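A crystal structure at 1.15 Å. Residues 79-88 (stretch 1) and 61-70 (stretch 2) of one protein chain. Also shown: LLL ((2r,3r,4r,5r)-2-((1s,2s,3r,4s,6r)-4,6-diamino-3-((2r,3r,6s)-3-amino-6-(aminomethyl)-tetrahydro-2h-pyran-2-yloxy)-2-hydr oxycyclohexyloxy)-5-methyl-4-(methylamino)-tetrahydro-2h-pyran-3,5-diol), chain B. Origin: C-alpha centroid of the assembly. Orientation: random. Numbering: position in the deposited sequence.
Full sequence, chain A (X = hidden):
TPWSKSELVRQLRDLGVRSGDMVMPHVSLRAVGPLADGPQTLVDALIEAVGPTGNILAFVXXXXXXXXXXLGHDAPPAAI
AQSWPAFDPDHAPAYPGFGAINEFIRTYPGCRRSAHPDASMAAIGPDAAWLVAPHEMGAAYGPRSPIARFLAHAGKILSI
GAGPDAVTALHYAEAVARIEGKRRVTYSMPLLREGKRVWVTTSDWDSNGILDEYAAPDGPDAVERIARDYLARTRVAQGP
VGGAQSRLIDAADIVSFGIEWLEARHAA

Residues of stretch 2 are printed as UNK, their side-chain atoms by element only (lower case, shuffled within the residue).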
# COMPACT_ATOMS: atom_id res chain seq x y z
N ALA A 79 -1.04 -19.80 -22.52
CA ALA A 79 0.37 -19.93 -22.19
C ALA A 79 0.68 -19.40 -20.79
O ALA A 79 1.55 -19.95 -20.11
CB ALA A 79 1.21 -19.20 -23.23
N ILE A 80 -0.02 -18.35 -20.37
CA ILE A 80 0.08 -17.86 -19.00
C ILE A 80 -0.45 -18.90 -18.03
O ILE A 80 0.18 -19.22 -17.02
CB ILE A 80 -0.71 -16.54 -18.88
CG1 ILE A 80 -0.19 -15.49 -19.85
CG2 ILE A 80 -0.69 -16.03 -17.44
CD1 ILE A 80 1.24 -15.07 -19.64
N ALA A 81 -1.64 -19.43 -18.33
CA ALA A 81 -2.30 -20.36 -17.44
C ALA A 81 -1.43 -21.57 -17.19
O ALA A 81 -1.40 -22.10 -16.07
CB ALA A 81 -3.64 -20.79 -18.05
N GLN A 82 -0.72 -22.04 -18.23
CA GLN A 82 0.02 -23.29 -18.07
C GLN A 82 1.22 -23.12 -17.15
O GLN A 82 1.53 -24.03 -16.37
CB GLN A 82 0.47 -23.87 -19.42
CG GLN A 82 1.27 -25.16 -19.16
CD GLN A 82 1.68 -25.95 -20.38
OE1 GLN A 82 2.04 -25.39 -21.41
NE2 GLN A 82 1.65 -27.26 -20.26
N SER A 83 1.97 -22.03 -17.30
CA SER A 83 3.28 -21.98 -16.67
C SER A 83 3.46 -20.94 -15.57
O SER A 83 4.52 -20.94 -14.93
CB SER A 83 4.40 -21.77 -17.70
OG SER A 83 4.30 -20.51 -18.32
N TRP A 84 2.49 -20.07 -15.30
CA TRP A 84 2.73 -19.04 -14.30
C TRP A 84 2.89 -19.68 -12.92
O TRP A 84 2.13 -20.58 -12.56
CB TRP A 84 1.61 -17.99 -14.30
CG TRP A 84 2.15 -16.64 -13.91
CD1 TRP A 84 2.26 -16.12 -12.64
CD2 TRP A 84 2.78 -15.70 -14.77
NE1 TRP A 84 2.91 -14.93 -12.68
CE2 TRP A 84 3.21 -14.63 -13.99
CE3 TRP A 84 2.98 -15.65 -16.15
CZ2 TRP A 84 3.85 -13.52 -14.53
CZ3 TRP A 84 3.60 -14.55 -16.69
CH2 TRP A 84 4.01 -13.49 -15.88
N PRO A 85 3.81 -19.19 -12.10
CA PRO A 85 3.90 -19.69 -10.72
C PRO A 85 2.69 -19.26 -9.92
O PRO A 85 2.23 -18.11 -10.00
CB PRO A 85 5.17 -19.01 -10.18
CG PRO A 85 5.37 -17.81 -11.01
CD PRO A 85 4.87 -18.22 -12.40
N ALA A 86 2.15 -20.18 -9.13
CA ALA A 86 1.17 -19.79 -8.13
C ALA A 86 1.78 -18.82 -7.12
O ALA A 86 2.96 -18.93 -6.76
CB ALA A 86 0.63 -21.00 -7.38
N PHE A 87 0.97 -17.85 -6.68
CA PHE A 87 1.40 -16.93 -5.63
C PHE A 87 1.63 -17.71 -4.34
O PHE A 87 0.72 -18.34 -3.81
CB PHE A 87 0.35 -15.85 -5.40
CG PHE A 87 0.69 -14.88 -4.30
CD1 PHE A 87 1.74 -13.98 -4.44
CD2 PHE A 87 -0.06 -14.83 -3.14
CE1 PHE A 87 2.02 -13.08 -3.46
CE2 PHE A 87 0.25 -13.90 -2.14
CZ PHE A 87 1.27 -13.04 -2.33
N ASP A 88 2.85 -17.66 -3.83
CA ASP A 88 3.19 -18.32 -2.58
C ASP A 88 3.59 -17.22 -1.60
O ASP A 88 4.66 -16.62 -1.78
CB ASP A 88 4.35 -19.28 -2.81
CG ASP A 88 4.69 -20.08 -1.57
OD1 ASP A 88 4.29 -19.65 -0.47
OD2 ASP A 88 5.37 -21.12 -1.72
N UNK A 61 2.60 -5.97 -2.85
CA UNK A 61 2.25 -6.62 -4.12
C UNK A 61 3.21 -7.80 -4.37
O UNK A 61 3.62 -8.49 -3.43
c UNK A 61 2.21 -5.57 -5.20
o UNK A 61 1.76 -6.07 -6.45
N UNK A 62 3.52 -8.05 -5.64
CA UNK A 62 4.22 -9.26 -6.07
C UNK A 62 4.98 -8.91 -7.34
O UNK A 62 4.38 -8.45 -8.32
c UNK A 62 3.88 -13.75 -7.76
n UNK A 62 5.10 -13.41 -7.27
c UNK A 62 3.01 -12.66 -7.53
c UNK A 62 1.29 -13.90 -8.59
c UNK A 62 3.20 -10.36 -6.35
c UNK A 62 5.01 -12.17 -6.70
c UNK A 62 3.75 -11.67 -6.84
c UNK A 62 3.48 -14.89 -8.43
c UNK A 62 1.69 -12.76 -7.93
c UNK A 62 2.18 -14.95 -8.83
N UNK A 63 6.29 -9.17 -7.32
CA UNK A 63 7.15 -8.96 -8.49
C UNK A 63 6.57 -9.58 -9.75
O UNK A 63 6.63 -8.98 -10.83
n UNK A 63 11.13 -13.80 -9.83
n UNK A 63 10.53 -11.61 -9.47
n UNK A 63 12.62 -12.36 -8.87
c UNK A 63 8.52 -9.58 -8.20
c UNK A 63 10.77 -10.24 -9.03
c UNK A 63 9.55 -9.36 -9.29
c UNK A 63 11.43 -12.59 -9.40
N UNK A 64 5.98 -10.76 -9.63
CA UNK A 64 5.55 -11.54 -10.78
C UNK A 64 4.03 -11.60 -10.90
O UNK A 64 3.48 -12.52 -11.50
c UNK A 64 6.18 -12.94 -10.75
o UNK A 64 8.31 -13.66 -9.95
o UNK A 64 8.27 -12.07 -11.44
c UNK A 64 7.70 -12.89 -10.72
N UNK A 65 3.34 -10.58 -10.44
CA UNK A 65 1.91 -10.57 -10.62
C UNK A 65 1.58 -10.53 -12.12
O UNK A 65 2.07 -9.65 -12.83
o UNK A 65 -0.01 -9.22 -10.31
c UNK A 65 1.35 -9.32 -9.97
N UNK A 66 0.74 -11.44 -12.62
CA UNK A 66 0.37 -11.45 -14.04
C UNK A 66 -0.79 -10.51 -14.37
O UNK A 66 -1.72 -10.87 -15.11
c UNK A 66 -0.62 -13.35 -13.00
c UNK A 66 0.16 -12.60 -11.92
c UNK A 66 -0.00 -12.91 -14.28
N UNK A 67 -0.72 -9.29 -13.83
CA UNK A 67 -1.79 -8.31 -14.01
C UNK A 67 -1.94 -7.92 -15.47
O UNK A 67 -3.00 -8.11 -16.07
c UNK A 67 -4.59 -4.14 -12.97
c UNK A 67 -1.50 -7.10 -13.13
c UNK A 67 -3.61 -4.05 -13.94
c UNK A 67 -2.61 -5.02 -14.00
c UNK A 67 -4.56 -5.16 -12.05
c UNK A 67 -2.58 -6.06 -13.08
o UNK A 67 -5.60 -3.19 -12.90
c UNK A 67 -3.56 -6.11 -12.11
N UNK A 68 -0.90 -7.33 -16.05
CA UNK A 68 -1.01 -6.91 -17.44
C UNK A 68 -1.29 -8.09 -18.36
O UNK A 68 -2.03 -7.95 -19.35
c UNK A 68 0.99 -4.49 -16.12
o UNK A 68 1.65 -5.40 -15.59
c UNK A 68 0.27 -6.20 -17.87
o UNK A 68 0.84 -3.37 -15.59
c UNK A 68 0.35 -4.73 -17.48
N UNK A 69 -0.73 -9.26 -18.05
CA UNK A 69 -0.84 -10.42 -18.92
C UNK A 69 -2.23 -11.01 -18.93
O UNK A 69 -2.57 -11.73 -19.87
o UNK A 69 1.46 -9.82 -16.54
c UNK A 69 1.64 -11.06 -18.59
c UNK A 69 0.17 -11.48 -18.46
c UNK A 69 2.20 -10.35 -17.37
n UNK A 69 3.53 -10.32 -17.27
N UNK A 70 -3.04 -10.75 -17.90
CA UNK A 70 -4.39 -11.29 -17.83
C UNK A 70 -5.46 -10.20 -17.92
O UNK A 70 -6.65 -10.52 -17.95
o UNK A 70 -4.52 -11.25 -15.42
c UNK A 70 -4.58 -12.12 -16.56
c UNK A 70 -3.55 -13.21 -16.46
C11 LLL B . 0.96 3.86 -10.34
O11 LLL B . 0.27 3.52 -9.11
C21 LLL B . 2.15 4.74 -9.96
N21 LLL B . 2.87 4.07 -8.88
C31 LLL B . 1.67 6.03 -9.39
C41 LLL B . 0.84 6.74 -10.44
C51 LLL B . -0.30 5.81 -10.85
O51 LLL B . 0.20 4.58 -11.29
C61 LLL B . -1.10 6.42 -11.98
N61 LLL B . -2.17 5.49 -12.34
C12 LLL B . -1.61 -0.09 -8.00
N12 LLL B . -2.52 -1.21 -7.81
C22 LLL B . -2.23 1.23 -7.53
C32 LLL B . -1.18 2.31 -7.69
N32 LLL B . -1.73 3.59 -7.22
C42 LLL B . -0.73 2.50 -9.14
C52 LLL B . -0.24 1.17 -9.69
O52 LLL B . -0.01 1.32 -11.08
C62 LLL B . -1.24 0.04 -9.49
O62 LLL B . -0.63 -1.17 -9.89
C13 LLL B . -1.34 -1.99 -10.82
C23 LLL B . -0.94 -3.43 -10.51
O23 LLL B . -1.22 -3.68 -9.14
C33 LLL B . 0.57 -3.64 -10.72
N33 LLL B . 0.91 -5.07 -10.52
C43 LLL B . 0.93 -3.18 -12.14
O43 LLL B . 0.35 -4.12 -13.03
C53 LLL B . 0.40 -1.77 -12.41
O53 LLL B . -0.99 -1.67 -12.18
C83 LLL B . 2.46 -3.15 -12.32
C93 LLL B . 2.00 -5.22 -9.54

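Position 61 carries one carbon and then one oxygen, the signature of serine. Ser61 points away from stretch 1, and its OG lies 3.2 Å from C93 of the ligand LLL.

Position 62 has one carbon followed by fused five- and six-membered rings holding eight carbons and one nitrogen, and the rings lie against Phe87, Pro85 and Trp84. The double ring is an indole, hence Trp62. The edge of the Phe87 ring meets its face (Phe87 CD1 to Trp62 CD2 3.6 Å, planes at 61°), and Phe87 CB sits 4.1 Å from the six-membered ring centroid, 21° off the normal. At the indole edge, Pro85 O lies 3.4 Å from Trp62 CH2.

Position 63 shows three carbons, a nitrogen, then a carbon bearing two more nitrogens: a guanidinium, so Arg63. It makes no contact with stretch 1.

Position 64 has two carbons, the second carrying two oxygens, and its backbone O faces Trp84 NE1. This short carboxylate is Asp64, bound in a salt bridge by its neighbour (Arg63 NH2 to Asp64 OD2 2.8 Å). Toward stretch 1 it is the backbone that bonds: Trp84 NE1 donates to Asp64 O at 2.7 Å and 138°.

Position 65, again one carbon and one oxygen, is a serine directed away from stretch 1. Ser65 N bonds to Trp62 O at 3.2 Å, closing a type I turn.

Position 66 has three carbons closing a ring onto the backbone nitrogen, and this ring lies over a face of Trp84. Only proline closes such a ring. Pro66 CB is 3.9 Å from the centroid of the Trp84 five-membered ring and 18° off its normal; the residue occupies the N-cap position.

Position 67, one carbon and a six-carbon ring bearing an oxygen, is Tyr67. Out of reach of stretch 1, it offers a ring face to LLL C23.

Position 68 has three carbons, the third with two oxygens: Glu68. Its OE2 accepts a 2.7 Å hydrogen bond from LLL O43.

Position 69 has the same carbon count but ends in one oxygen and one nitrogen, and the side chain reaches Ile80 and Trp84. The amide makes it Gln69. Ile80 CD1 approaches Gln69 CB at 3.9 Å, and Trp84 CH2 lies 3.5 Å from Gln69 NE2.

Position 70 has one carbon carrying an oxygen and a carbon, and the branch carbon meets Ile80 CG2. This branching is that of Thr70, whose CG2 is 4.1 Å from Ile80 CG2.

The contact, burying 460 Å² in all, centres on Trp84. Its indole nitrogen is anchored on Asp64 O near the ring plane while Pro66 covers one face, so polar and apolar contacts jointly fix the ring. Ile80 extends the apolar surface along the helix 67–70, and Phe87 packs against Trp62.

Stretch 2 (61-70) SWRDSPYEQT
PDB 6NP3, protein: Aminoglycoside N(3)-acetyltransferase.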